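Local coordinates for protein putative ADP-Ribosyltransferase Scabin (PDB 5EWY) that probably transfers ADP-ribose from NAD+ to DNA, as a toxin of the plant pathogen Streptomyces scabiei, and here holds an inhibitor in its pocket, at residues 62-70 with 139-149; 114-124 with 157-167. All coordinates share one frame; numbering follows the deposited sequence. Where two conformers were deposited one is given.

Contact 1 of 2, residues 62-70 with 139-149; sequences ITPDPVWRT and APGGVDVNKTI
Arg69 NH2 is gripped by two backbone carbonyls of 139-149, Ala139 O and Gly141 O, each at 2.8 Å. Both oxygens lie close to the guanidinium plane at its edge, so the pair fixes the rotation of the group as well as its place. CG stands anti to the backbone N (chi1 162°), the chain is extended as far as NE, passing beside Gly141 O, and the last turn, chi4 -86°, swings the guanidinium round to the two carbonyls. NH1 adds a weak bond to Ala139 O and has a second acceptor in Gly73 O.

Arg69 N also donates, nearly straight, to Gly142 O at 2.8 Å. Two residues earlier, Val67 is used in both directions: its O accepts from Asp144 N, while Val67 N donates to Thr148 OG1 at 2.9 Å (164° at the hydrogen). That hydroxyl in turn donates a hydrogen bond to Asp144 O, which also accepts from Thr148 N, tying the loop to the first turn of helix 145-149. Asp144 is the N-cap of this helix, OD1 taking Lys147 N from above the carboxylate plane, whereas OD2 is hydrogen-bonded to Tyr120 OH.

Apolar groups fill in between. Val143 CG2 sits over a face of the Trp68 six-membered ring, 4.0 Å from its centroid, a CH-pi contact, and Val67 lies across Lys147 at about a right angle, CG1 to CB 3.7 Å. A water joins Asp65 O to Thr148 O.

Trp68 and Val143 form a single beta bridge, which lays the irregular 62-70 loop along short strand 143-144. Val143 also packs on Pro164 of strand 160-164 and on Ile103 of helix 103-108.

Contact 2 of 2, residues 114-124 with 157-167; sequences PYVSTTYDHDL and DQVEVAFPGGI. With 5TQ (4-(8-fluoranyl-6-oxidanylidene-1,3,4,5-tetrahydrobenzo[c][1,6]naphthyridin-2-yl)butanoic acid), chain B.
Val161 CG2 lies over one face of the Tyr120 ring, offset toward the rim, 3.7 Å from the centroid in a CH-pi contact. Pro114 CG covers a face of the Tyr115 ring, and Pro164 CG meets that ring at its edge. The Phe163 ring has Thr118 OG1 at its edge and in its plane, 3.5 Å from CE2.

Strands 115-119 and 160-164 pair antiparallel. Val161 O is gripped from opposite faces of its carbonyl plane by Thr118 N and by Thr118 OG1, the hydroxyl at 2.8 Å. Chi1 of 71° sets OG1 between the backbone N and carbonyl carbon, and CG2 is left to meet Ile167 CD1 tip to tip. Thr119 OG1 donates to Gln158 O at 2.7 Å and accepts Asp121 N, an ST turn.

On the face bearing Ser117, Thr119 and Glu160, Ser117 OG donates to Glu160 OE2 at 2.5 Å, from above the carboxylate plane, and is also hydrogen-bonded to Tyr106 OH. The inhibitor's fluoroaromatic end rests here: C04 is 3.4 Å from Ser117 CB, and F20 lies 3.3 Å from Glu160 CB. Ser117-Thr118-Thr119, a variant of the STS motif, beside Gln158-Val159-Glu160, which fits Q-x-E, is consistent with an ADP-ribosyltransferase active site; in that family the Q-x-E glutamate is catalytic, and Ser117 would be expected to hold Glu160 in place.

How the contacts relate
Contacts 1 and 2, their centres about 10 Å apart, meet in one antiparallel sheet, ordered 115-119, 160-164, 143-144. Strand 160-164 is its middle member: contact 2 is its pairing with one neighbour, while on its other side Val143 N bonds to Ala162 O and so brings in contact 1. The Tyr120-Asp144 hydrogen bond is a second join, between side chains. Along the chain the segments alternate, 62-70, 114-124, 139-149, 157-167, so the two contacts interleave. Contact 2 lines the inhibitor pocket near the centre of the chain, whereas contact 1 lies farther out, adding the 62-70 loop beyond the outermost strand 143-144.

Contact 1 of 2, residues 62-70 with 139-149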
loop_
_atom_site.group_PDB
_atom_site.type_symbol
_atom_site.label_atom_id
_atom_site.label_comp_id
_atom_site.label_asym_id
_atom_site.label_seq_id
_atom_site.Cartn_x
_atom_site.Cartn_y
_atom_site.Cartn_z
ATOM N N ILE A 62 -1.621 2.506 -16.959
ATOM C CA ILE A 62 -2.438 1.709 -16.055
ATOM C C ILE A 62 -3.665 1.217 -16.804
ATOM O O ILE A 62 -4.340 1.990 -17.497
ATOM C CB ILE A 62 -2.845 2.528 -14.822
ATOM C CG1 ILE A 62 -1.618 2.949 -14.018
ATOM C CG2 ILE A 62 -3.801 1.734 -13.955
ATOM C CD1 ILE A 62 -1.918 4.025 -12.994
ATOM N N THR A 63 -3.948 -0.075 -16.678
ATOM C CA THR A 63 -5.170 -0.647 -17.219
ATOM C C THR A 63 -5.814 -1.526 -16.161
ATOM O O THR A 63 -5.120 -2.084 -15.317
ATOM C CB THR A 63 -4.922 -1.478 -18.516
ATOM O OG1 THR A 63 -3.978 -2.534 -18.271
ATOM C CG2 THR A 63 -4.393 -0.595 -19.619
ATOM N N PRO A 64 -7.148 -1.612 -16.156
ATOM C CA PRO A 64 -8.063 -0.740 -16.885
ATOM C C PRO A 64 -8.039 0.659 -16.280
ATOM O O PRO A 64 -7.237 0.906 -15.377
ATOM C CB PRO A 64 -9.426 -1.406 -16.677
ATOM C CG PRO A 64 -9.297 -2.145 -15.420
ATOM C CD PRO A 64 -7.866 -2.589 -15.318
ATOM N N ASP A 65 -8.893 1.557 -16.764
ATOM C CA ASP A 65 -8.899 2.922 -16.262
ATOM C C ASP A 65 -9.000 2.910 -14.733
ATOM O O ASP A 65 -9.943 2.317 -14.187
ATOM C CB ASP A 65 -10.069 3.695 -16.858
ATOM C CG ASP A 65 -9.870 4.005 -18.334
ATOM O OD1 ASP A 65 -8.705 4.105 -18.776
ATOM O OD2 ASP A 65 -10.882 4.152 -19.052
ATOM N N PRO A 66 -8.053 3.516 -14.018
ATOM C CA PRO A 66 -8.046 3.374 -12.559
ATOM C C PRO A 66 -9.120 4.223 -11.903
ATOM O O PRO A 66 -9.448 5.326 -12.355
ATOM C CB PRO A 66 -6.646 3.861 -12.165
ATOM C CG PRO A 66 -6.258 4.778 -13.228
ATOM C CD PRO A 66 -6.859 4.236 -14.493
ATOM N N VAL A 67 -9.704 3.656 -10.864
ATOM C CA VAL A 67 -10.522 4.407 -9.926
ATOM C C VAL A 67 -9.633 4.697 -8.725
ATOM O O VAL A 67 -9.239 3.787 -7.985
ATOM C CB VAL A 67 -11.784 3.636 -9.526
ATOM C CG1 VAL A 67 -12.593 4.455 -8.541
ATOM C CG2 VAL A 67 -12.605 3.300 -10.753
ATOM N N TRP A 68 -9.286 5.966 -8.535
ATOM C CA TRP A 68 -8.361 6.338 -7.477
ATOM C C TRP A 68 -9.074 6.418 -6.143
ATOM O O TRP A 68 -10.224 6.864 -6.063
ATOM C CB TRP A 68 -7.760 7.706 -7.783
ATOM C CG TRP A 68 -6.999 7.717 -9.059
ATOM C CD1 TRP A 68 -7.449 8.124 -10.278
ATOM C CD2 TRP A 68 -5.648 7.284 -9.249
ATOM N NE1 TRP A 68 -6.458 7.971 -11.220
ATOM C CE2 TRP A 68 -5.341 7.464 -10.612
ATOM C CE3 TRP A 68 -4.667 6.765 -8.399
ATOM C CZ2 TRP A 68 -4.092 7.139 -11.144
ATOM C CZ3 TRP A 68 -3.426 6.455 -8.929
ATOM C CH2 TRP A 68 -3.152 6.639 -10.285
ATOM N N ARG A 69 -8.370 5.999 -5.106
ATOM C CA ARG A 69 -8.852 6.148 -3.743
ATOM C C ARG A 69 -8.880 7.627 -3.368
ATOM O O ARG A 69 -7.928 8.370 -3.635
ATOM C CB ARG A 69 -7.920 5.379 -2.818
ATOM C CG ARG A 69 -8.018 5.763 -1.341
ATOM C CD ARG A 69 -7.174 4.807 -0.528
ATOM N NE ARG A 69 -6.841 5.267 0.826
ATOM C CZ ARG A 69 -5.801 6.046 1.105
ATOM N NH1 ARG A 69 -5.532 6.392 2.358
ATOM N NH2 ARG A 69 -5.045 6.521 0.133
ATOM N N THR A 70 -9.988 8.068 -2.778
ATOM C CA THR A 70 -10.143 9.464 -2.400
ATOM C C THR A 70 -10.260 9.636 -0.897
ATOM O O THR A 70 -10.378 10.774 -0.432
ATOM C CB THR A 70 -11.342 10.116 -3.112
ATOM O OG1 THR A 70 -12.540 9.425 -2.760
ATOM C CG2 THR A 70 -11.158 10.063 -4.616
ATOM N N ALA A 139 -1.042 7.634 3.292
ATOM C CA ALA A 139 -0.587 8.142 2.010
ATOM C C ALA A 139 -1.790 8.547 1.176
ATOM O O ALA A 139 -2.831 7.873 1.227
ATOM C CB ALA A 139 0.169 7.054 1.217
ATOM N N PRO A 140 -1.666 9.604 0.391
ATOM C CA PRO A 140 -2.761 10.011 -0.492
ATOM C C PRO A 140 -2.795 9.126 -1.720
ATOM O O PRO A 140 -1.763 8.650 -2.197
ATOM C CB PRO A 140 -2.387 11.445 -0.897
ATOM C CG PRO A 140 -0.901 11.481 -0.811
ATOM C CD PRO A 140 -0.527 10.541 0.321
ATOM N N GLY A 141 -3.999 8.916 -2.224
ATOM C CA GLY A 141 -4.154 8.316 -3.541
ATOM C C GLY A 141 -4.150 6.807 -3.539
ATOM O O GLY A 141 -4.708 6.157 -2.651
ATOM N N GLY A 142 -3.513 6.241 -4.559
ATOM C CA GLY A 142 -3.585 4.799 -4.763
ATOM C C GLY A 142 -4.779 4.410 -5.606
ATOM O O GLY A 142 -5.794 5.102 -5.669
ATOM N N VAL A 143 -4.620 3.315 -6.335
ATOM C CA VAL A 143 -5.695 2.771 -7.156
ATOM C C VAL A 143 -6.504 1.797 -6.304
ATOM O O VAL A 143 -5.967 0.808 -5.794
ATOM C CB VAL A 143 -5.134 2.065 -8.400
ATOM C CG1 VAL A 143 -6.274 1.497 -9.216
ATOM C CG2 VAL A 143 -4.277 3.018 -9.242
ATOM N N ASP A 144 -7.799 2.054 -6.161
ATOM C CA ASP A 144 -8.674 1.150 -5.423
ATOM C C ASP A 144 -8.974 -0.044 -6.322
ATOM O O ASP A 144 -9.676 0.077 -7.328
ATOM C CB ASP A 144 -9.939 1.881 -4.977
ATOM C CG ASP A 144 -10.821 1.028 -4.090
ATOM O OD1 ASP A 144 -11.045 -0.147 -4.437
ATOM O OD2 ASP A 144 -11.305 1.518 -3.048
ATOM N N VAL A 145 -8.419 -1.205 -5.968
ATOM C CA VAL A 145 -8.458 -2.345 -6.875
ATOM C C VAL A 145 -9.891 -2.783 -7.130
ATOM O O VAL A 145 -10.298 -2.976 -8.277
ATOM C CB VAL A 145 -7.587 -3.493 -6.345
ATOM C CG1 VAL A 145 -7.856 -4.808 -7.125
ATOM C CG2 VAL A 145 -6.128 -3.141 -6.473
ATOM N N ASN A 146 -10.670 -2.988 -6.069
ATOM C CA ASN A 146 -12.021 -3.502 -6.271
ATOM C C ASN A 146 -12.918 -2.498 -6.995
ATOM O O ASN A 146 -13.814 -2.906 -7.745
ATOM C CB ASN A 146 -12.641 -3.947 -4.955
ATOM C CG ASN A 146 -11.989 -5.182 -4.398
ATOM O OD1 ASN A 146 -11.080 -5.766 -5.013
ATOM N ND2 ASN A 146 -12.440 -5.599 -3.229
ATOM N N LYS A 147 -12.686 -1.195 -6.813
ATOM C CA LYS A 147 -13.451 -0.212 -7.572
ATOM C C LYS A 147 -13.039 -0.193 -9.036
ATOM O O LYS A 147 -13.838 0.189 -9.900
ATOM C CB LYS A 147 -13.282 1.186 -6.976
ATOM C CG LYS A 147 -13.951 1.376 -5.638
ATOM C CD LYS A 147 -13.838 2.825 -5.181
ATOM C CE LYS A 147 -14.344 3.020 -3.760
ATOM N NZ LYS A 147 -15.743 2.544 -3.604
ATOM N N THR A 148 -11.797 -0.576 -9.326
ATOM C CA THR A 148 -11.252 -0.576 -10.679
ATOM C C THR A 148 -11.560 -1.854 -11.441
ATOM O O THR A 148 -11.907 -1.780 -12.620
ATOM C CB THR A 148 -9.737 -0.359 -10.594
ATOM O OG1 THR A 148 -9.494 0.887 -9.934
ATOM C CG2 THR A 148 -9.074 -0.338 -11.961
ATOM N N ILE A 149 -11.454 -3.023 -10.804
ATOM C CA ILE A 149 -11.685 -4.292 -11.495
ATOM C C ILE A 149 -12.907 -5.046 -10.987
ATOM O O ILE A 149 -13.181 -6.153 -11.478
ATOM C CB ILE A 149 -10.437 -5.199 -11.509
ATOM C CG1 ILE A 149 -10.133 -5.750 -10.106
ATOM C CG2 ILE A 149 -9.238 -4.447 -12.122
ATOM C CD1 ILE A 149 -9.038 -6.817 -10.076
HETATM O O HOH W 1 -11.999 0.630 -14.285
HETATM O O HOH W 2 -6.487 9.802 -1.032
#

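Contact 2 of 2, residues 114-124 with 157-167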
loop_
_atom_site.group_PDB
_atom_site.type_symbol
_atom_site.label_atom_id
_atom_site.label_comp_id
_atom_site.label_asym_id
_atom_site.label_seq_id
_atom_site.Cartn_x
_atom_site.Cartn_y
_atom_site.Cartn_z
ATOM N N PRO A 114 4.667 -2.135 -11.567
ATOM C CA PRO A 114 4.947 -0.781 -11.074
ATOM C C PRO A 114 4.239 -0.453 -9.777
ATOM O O PRO A 114 4.333 0.692 -9.315
ATOM C CB PRO A 114 4.391 0.095 -12.207
ATOM C CG PRO A 114 3.242 -0.690 -12.707
ATOM C CD PRO A 114 3.705 -2.116 -12.684
ATOM N N TYR A 115 3.498 -1.396 -9.218
ATOM C CA TYR A 115 2.614 -1.143 -8.087
ATOM C C TYR A 115 3.204 -1.672 -6.788
ATOM O O TYR A 115 3.888 -2.700 -6.760
ATOM C CB TYR A 115 1.262 -1.841 -8.307
ATOM C CG TYR A 115 0.595 -1.452 -9.590
ATOM C CD1 TYR A 115 0.073 -0.173 -9.753
ATOM C CD2 TYR A 115 0.486 -2.344 -10.649
ATOM C CE1 TYR A 115 -0.522 0.208 -10.942
ATOM C CE2 TYR A 115 -0.124 -1.979 -11.821
ATOM C CZ TYR A 115 -0.623 -0.702 -11.967
ATOM O OH TYR A 115 -1.219 -0.337 -13.141
ATOM N N VAL A 116 2.914 -0.970 -5.695
ATOM C CA VAL A 116 3.079 -1.519 -4.357
ATOM C C VAL A 116 1.690 -1.765 -3.790
ATOM O O VAL A 116 0.886 -0.829 -3.690
ATOM C CB VAL A 116 3.897 -0.597 -3.444
ATOM C CG1 VAL A 116 3.895 -1.119 -2.016
ATOM C CG2 VAL A 116 5.335 -0.489 -3.954
ATOM N N SER A 117 1.428 -3.002 -3.389
ATOM C CA SER A 117 0.124 -3.381 -2.868
ATOM C C SER A 117 0.006 -3.017 -1.404
ATOM O O SER A 117 0.919 -3.236 -0.611
ATOM C CB SER A 117 -0.084 -4.881 -2.975
ATOM O OG SER A 117 -0.138 -5.266 -4.343
ATOM N N THR A 118 -1.159 -2.487 -1.049
ATOM C CA THR A 118 -1.549 -2.207 0.328
ATOM C C THR A 118 -2.991 -2.657 0.462
ATOM O O THR A 118 -3.650 -3.009 -0.517
ATOM C CB THR A 118 -1.433 -0.712 0.677
ATOM O OG1 THR A 118 -2.460 0.031 0.007
ATOM C CG2 THR A 118 -0.029 -0.158 0.299
ATOM N N THR A 119 -3.513 -2.580 1.683
ATOM C CA THR A 119 -4.885 -2.988 1.929
ATOM C C THR A 119 -5.575 -2.032 2.890
ATOM O O THR A 119 -4.956 -1.474 3.790
ATOM C CB THR A 119 -4.936 -4.440 2.487
ATOM O OG1 THR A 119 -6.273 -4.810 2.788
ATOM C CG2 THR A 119 -4.077 -4.598 3.709
ATOM N N TYR A 120 -6.897 -1.971 2.751
ATOM C CA TYR A 120 -7.725 -1.302 3.734
ATOM C C TYR A 120 -7.862 -2.101 5.024
ATOM O O TYR A 120 -8.323 -1.555 6.033
ATOM C CB TYR A 120 -9.136 -1.118 3.164
ATOM C CG TYR A 120 -9.306 -0.133 2.032
ATOM C CD1 TYR A 120 -9.251 1.230 2.260
ATOM C CD2 TYR A 120 -9.653 -0.566 0.753
ATOM C CE1 TYR A 120 -9.469 2.142 1.244
ATOM C CE2 TYR A 120 -9.858 0.349 -0.277
ATOM C CZ TYR A 120 -9.788 1.700 -0.007
ATOM O OH TYR A 120 -10.000 2.629 -1.002
ATOM N N ASP A 121 -7.483 -3.378 5.024
ATOM C CA ASP A 121 -7.757 -4.310 6.123
ATOM C C ASP A 121 -6.535 -4.448 7.026
ATOM O O ASP A 121 -5.529 -5.085 6.647
ATOM C CB ASP A 121 -8.134 -5.659 5.509
ATOM C CG ASP A 121 -8.497 -6.702 6.530
ATOM O OD1 ASP A 121 -8.494 -6.423 7.740
ATOM O OD2 ASP A 121 -8.791 -7.851 6.082
ATOM N N HIS A 122 -6.638 -3.887 8.232
ATOM C CA HIS A 122 -5.591 -4.007 9.235
ATOM C C HIS A 122 -5.138 -5.445 9.442
ATOM O O HIS A 122 -3.956 -5.682 9.747
ATOM C CB HIS A 122 -6.098 -3.413 10.545
ATOM C CG HIS A 122 -5.161 -3.636 11.690
ATOM N ND1 HIS A 122 -5.187 -4.775 12.464
ATOM C CD2 HIS A 122 -4.113 -2.902 12.140
ATOM C CE1 HIS A 122 -4.216 -4.726 13.352
ATOM N NE2 HIS A 122 -3.546 -3.601 13.183
ATOM N N ASP A 123 -6.063 -6.387 9.354
ATOM C CA ASP A 123 -5.822 -7.789 9.710
ATOM C C ASP A 123 -5.368 -8.675 8.549
ATOM O O ASP A 123 -5.222 -9.883 8.745
ATOM C CB ASP A 123 -7.080 -8.397 10.331
ATOM C CG ASP A 123 -7.465 -7.733 11.610
ATOM O OD1 ASP A 123 -6.592 -7.229 12.333
ATOM O OD2 ASP A 123 -8.673 -7.703 11.861
ATOM N N LEU A 124 -5.164 -8.123 7.357
ATOM C CA LEU A 124 -4.822 -8.990 6.242
ATOM C C LEU A 124 -3.485 -9.669 6.481
ATOM O O LEU A 124 -3.217 -10.737 5.911
ATOM C CB LEU A 124 -4.816 -8.192 4.933
ATOM C CG LEU A 124 -4.761 -9.092 3.669
ATOM C CD1 LEU A 124 -6.071 -9.786 3.503
ATOM C CD2 LEU A 124 -4.497 -8.231 2.479
ATOM N N ASP A 157 -11.375 -10.169 -1.440
ATOM C CA ASP A 157 -11.379 -10.002 0.010
ATOM C C ASP A 157 -10.072 -9.429 0.536
ATOM O O ASP A 157 -9.992 -9.144 1.737
ATOM C CB ASP A 157 -11.729 -11.313 0.727
ATOM C CG ASP A 157 -13.227 -11.605 0.735
ATOM O OD1 ASP A 157 -14.040 -10.665 0.578
ATOM O OD2 ASP A 157 -13.594 -12.784 0.913
ATOM N N GLN A 158 -9.096 -9.157 -0.325
ATOM C CA GLN A 158 -7.903 -8.457 0.109
ATOM C C GLN A 158 -8.096 -6.945 0.183
ATOM O O GLN A 158 -7.213 -6.249 0.701
ATOM C CB GLN A 158 -6.746 -8.712 -0.848
ATOM C CG GLN A 158 -6.287 -10.135 -0.969
ATOM C CD GLN A 158 -5.026 -10.201 -1.814
ATOM O OE1 GLN A 158 -4.991 -9.723 -2.978
ATOM N NE2 GLN A 158 -3.979 -10.760 -1.239
ATOM N N VAL A 159 -9.197 -6.429 -0.375
ATOM C CA VAL A 159 -9.537 -5.006 -0.344
ATOM C C VAL A 159 -8.293 -4.141 -0.564
ATOM O O VAL A 159 -7.920 -3.281 0.257
ATOM C CB VAL A 159 -10.395 -4.617 0.876
ATOM C CG1 VAL A 159 -11.742 -5.292 0.806
ATOM C CG2 VAL A 159 -9.695 -4.925 2.190
ATOM N N GLU A 160 -7.679 -4.343 -1.720
ATOM C CA GLU A 160 -6.356 -3.837 -2.050
ATOM C C GLU A 160 -6.429 -2.414 -2.583
ATOM O O GLU A 160 -7.371 -2.031 -3.287
ATOM C CB GLU A 160 -5.712 -4.747 -3.099
ATOM C CG GLU A 160 -4.310 -4.351 -3.451
ATOM C CD GLU A 160 -3.654 -5.276 -4.432
ATOM O OE1 GLU A 160 -4.210 -6.365 -4.680
ATOM O OE2 GLU A 160 -2.580 -4.889 -4.942
ATOM N N VAL A 161 -5.394 -1.653 -2.262
ATOM C CA VAL A 161 -5.107 -0.357 -2.864
ATOM C C VAL A 161 -3.694 -0.464 -3.433
ATOM O O VAL A 161 -2.729 -0.757 -2.703
ATOM C CB VAL A 161 -5.225 0.792 -1.846
ATOM C CG1 VAL A 161 -4.840 2.134 -2.489
ATOM C CG2 VAL A 161 -6.641 0.869 -1.252
ATOM N N ALA A 162 -3.567 -0.238 -4.738
ATOM C CA ALA A 162 -2.296 -0.400 -5.434
ATOM C C ALA A 162 -1.670 0.961 -5.706
ATOM O O ALA A 162 -2.276 1.807 -6.379
ATOM C CB ALA A 162 -2.513 -1.121 -6.756
ATOM N N PHE A 163 -0.448 1.168 -5.211
ATOM C CA PHE A 163 0.220 2.455 -5.345
ATOM C C PHE A 163 1.162 2.451 -6.540
ATOM O O PHE A 163 2.238 1.831 -6.476
ATOM C CB PHE A 163 0.969 2.833 -4.063
ATOM C CG PHE A 163 0.060 3.419 -3.037
ATOM C CD1 PHE A 163 -0.195 4.779 -3.012
ATOM C CD2 PHE A 163 -0.635 2.595 -2.160
ATOM C CE1 PHE A 163 -1.088 5.315 -2.105
ATOM C CE2 PHE A 163 -1.534 3.114 -1.256
ATOM C CZ PHE A 163 -1.770 4.473 -1.224
ATOM N N PRO A 164 0.812 3.090 -7.657
ATOM C CA PRO A 164 1.740 3.132 -8.801
ATOM C C PRO A 164 2.947 3.993 -8.469
ATOM O O PRO A 164 2.806 5.138 -8.029
ATOM C CB PRO A 164 0.905 3.744 -9.931
ATOM C CG PRO A 164 -0.516 3.794 -9.420
ATOM C CD PRO A 164 -0.408 3.864 -7.918
ATOM N N GLY A 165 4.134 3.433 -8.651
ATOM C CA GLY A 165 5.350 4.093 -8.247
ATOM C C GLY A 165 5.688 3.903 -6.792
ATOM O O GLY A 165 6.691 4.460 -6.328
ATOM N N GLY A 166 4.898 3.123 -6.067
ATOM C CA GLY A 166 5.150 2.887 -4.661
ATOM C C GLY A 166 4.834 4.084 -3.792
ATOM O O GLY A 166 3.968 4.902 -4.104
ATOM N N ILE A 167 5.521 4.134 -2.653
ATOM C CA ILE A 167 5.135 4.989 -1.528
ATOM C C ILE A 167 6.397 5.510 -0.862
ATOM O O ILE A 167 7.201 4.721 -0.342
ATOM C CB ILE A 167 4.315 4.205 -0.493
ATOM C CG1 ILE A 167 3.117 3.489 -1.139
ATOM C CG2 ILE A 167 3.843 5.148 0.633
ATOM C CD1 ILE A 167 2.461 2.508 -0.208
HETATM N N12 5TQ B . 2.842 -9.544 -1.949
HETATM C C13 5TQ B . 3.617 -9.393 -0.875
HETATM C C15 5TQ B . 3.327 -10.345 -3.119
HETATM C C17 5TQ B . 5.256 -9.161 -4.280
HETATM C C01 5TQ B . -2.018 -6.546 0.320
HETATM C C02 5TQ B . -2.887 -6.725 -0.747
HETATM C C03 5TQ B . -2.496 -7.436 -1.877
HETATM C C04 5TQ B . -1.211 -7.956 -1.948
HETATM C C05 5TQ B . -0.315 -7.808 -0.871
HETATM C C06 5TQ B . -0.731 -7.080 0.257
HETATM C C07 5TQ B . 0.179 -6.929 1.387
HETATM C C08 5TQ B . 1.025 -8.343 -0.915
HETATM C C09 5TQ B . 1.849 -8.133 0.227
HETATM N N10 5TQ B . 1.425 -7.433 1.308
HETATM C C11 5TQ B . 1.571 -9.081 -1.974
HETATM C C14 5TQ B . 3.198 -8.670 0.194
HETATM C C16 5TQ B . 4.824 -10.313 -3.395
HETATM C C18 5TQ B . 5.511 -7.908 -3.467
HETATM O O19 5TQ B . -0.175 -6.294 2.414
HETATM F F20 5TQ B . -4.119 -6.219 -0.675
HETATM O O21 5TQ B . 6.546 -7.228 -3.697
HETATM O O22 5TQ B . 4.701 -7.573 -2.584
HETATM O O HOH W 3 -10.703 -8.329 4.132
#